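Local atomic coordinates of carnitinyl-CoA dehydratase (Mycobacterium avium, PDB entry 3R0O), a protein that probably catalyses the reversible dehydration of carnitinyl-CoA to crotonobetainyl-CoA, as a lyase of the enoyl-CoA hydratase/isomerase (crotonase) family. Residues 14-18 and 29-33. Residues are numbered along the deposited sequence.
Sequences RQAAV and TIDRP
Start with Val18 and Thr29, an antiparallel hydrogen-bonded pair, CA atoms 5.4 Å apart: Val18 N donates to Thr29 O at 3.0 Å, and Thr29 N to Val18 O at 2.9 Å. Both residues are extended with chi1 in m, and their side chains share one face of the sheet, Val18 CG2 resting 3.9 Å from Thr29 CB. One step outward, Ala17 faces Ile30 as a non-hydrogen-bonded pair, CA to CA 4.3 Å; both side chains turn to the other face, where Ala17 touches Ala46 of helix 41-56. This is the open end of the hairpin 17-22/25-30, which edges the main sheet of the crotonase fold; strand 25-30 continues the sheet inward to strand 62-67. Ala16 leaves the strand conformation (phi/psi -78/-32), yet its O still accepts Asp31 N at 2.8 Å. Ala16 CB lies 4.4 Å from Arg32 CD, while the guanidinium reaches on to Ala38 O and Asp78. Beyond, where the segments separate, a water bridges Gln15 O (2.8 Å) and Asp31 OD2 (2.6 Å), donating to both.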
loop_
_atom_site.group_PDB
_atom_site.type_symbol
_atom_site.label_atom_id
_atom_site.label_comp_id
_atom_site.label_asym_id
_atom_site.label_seq_id
_atom_site.Cartn_x
_atom_site.Cartn_y
_atom_site.Cartn_z
ATOM N N ARG A 14 0.386 -30.362 30.680
ATOM C CA ARG A 14 0.813 -30.418 29.260
ATOM C C ARG A 14 1.477 -29.108 28.826
ATOM O O ARG A 14 1.188 -28.042 29.380
ATOM C CB ARG A 14 -0.382 -30.695 28.336
ATOM N N GLN A 15 2.349 -29.198 27.820
ATOM C CA GLN A 15 3.053 -28.052 27.275
ATOM C C GLN A 15 2.076 -27.131 26.536
ATOM O O GLN A 15 1.173 -27.611 25.852
ATOM C CB GLN A 15 4.113 -28.555 26.319
ATOM C CG GLN A 15 5.464 -27.923 26.480
ATOM C CD GLN A 15 6.575 -28.810 25.920
ATOM O OE1 GLN A 15 6.312 -29.795 25.228
ATOM N NE2 GLN A 15 7.823 -28.463 26.229
ATOM N N ALA A 16 2.254 -25.818 26.674
ATOM C CA ALA A 16 1.306 -24.851 26.117
ATOM C C ALA A 16 1.503 -24.692 24.608
ATOM O O ALA A 16 0.566 -24.432 23.878
ATOM C CB ALA A 16 1.441 -23.530 26.813
ATOM N N ALA A 17 2.743 -24.847 24.166
ATOM C CA ALA A 17 3.093 -24.870 22.750
ATOM C C ALA A 17 4.275 -25.814 22.600
ATOM O O ALA A 17 5.133 -25.860 23.485
ATOM C CB ALA A 17 3.460 -23.458 22.242
ATOM N N VAL A 18 4.309 -26.562 21.499
ATOM C CA VAL A 18 5.414 -27.487 21.199
ATOM C C VAL A 18 6.187 -27.036 19.960
ATOM O O VAL A 18 5.637 -26.328 19.105
ATOM C CB VAL A 18 4.918 -28.950 21.017
ATOM C CG1 VAL A 18 4.403 -29.502 22.341
ATOM C CG2 VAL A 18 3.825 -29.033 19.970
ATOM N N THR A 29 3.614 -25.216 17.326
ATOM C CA THR A 29 2.193 -25.475 17.387
ATOM C C THR A 29 1.723 -24.952 18.718
ATOM O O THR A 29 2.171 -25.435 19.776
ATOM C CB THR A 29 1.874 -26.998 17.275
ATOM O OG1 THR A 29 2.396 -27.514 16.040
ATOM C CG2 THR A 29 0.371 -27.247 17.332
ATOM N N ILE A 30 0.819 -23.972 18.685
ATOM C CA ILE A 30 0.113 -23.582 19.898
ATOM C C ILE A 30 -0.815 -24.723 20.268
ATOM O O ILE A 30 -1.663 -25.108 19.469
ATOM C CB ILE A 30 -0.684 -22.291 19.735
ATOM C CG1 ILE A 30 0.274 -21.131 19.373
ATOM C CG2 ILE A 30 -1.499 -22.037 21.018
ATOM C CD1 ILE A 30 -0.443 -19.817 18.985
ATOM N N ASP A 31 -0.627 -25.285 21.465
ATOM C CA ASP A 31 -1.310 -26.524 21.814
ATOM C C ASP A 31 -2.220 -26.396 23.022
ATOM O O ASP A 31 -1.953 -26.985 24.071
ATOM C CB ASP A 31 -0.286 -27.641 22.029
ATOM C CG ASP A 31 -0.922 -29.049 22.032
ATOM O OD1 ASP A 31 -2.122 -29.238 21.686
ATOM O OD2 ASP A 31 -0.189 -29.981 22.395
ATOM N N ARG A 32 -3.294 -25.614 22.883
ATOM C CA ARG A 32 -4.331 -25.527 23.918
ATOM C C ARG A 32 -5.708 -25.584 23.261
ATOM O O ARG A 32 -6.483 -24.638 23.372
ATOM C CB ARG A 32 -4.210 -24.241 24.745
ATOM C CG ARG A 32 -2.883 -24.035 25.488
ATOM C CD ARG A 32 -2.889 -22.730 26.294
ATOM N NE ARG A 32 -3.847 -22.712 27.403
ATOM C CZ ARG A 32 -4.716 -21.728 27.652
ATOM N NH1 ARG A 32 -4.778 -20.645 26.876
ATOM N NH2 ARG A 32 -5.537 -21.814 28.687
ATOM N N PRO A 33 -6.032 -26.706 22.582
ATOM C CA PRO A 33 -7.248 -26.670 21.735
ATOM C C PRO A 33 -8.567 -26.604 22.514
ATOM O O PRO A 33 -9.578 -26.187 21.960
ATOM C CB PRO A 33 -7.152 -27.958 20.902
ATOM C CG PRO A 33 -6.237 -28.884 21.703
ATOM C CD PRO A 33 -5.276 -27.966 22.440
HETATM O O HOH W 1 1.276 -30.126 24.532
#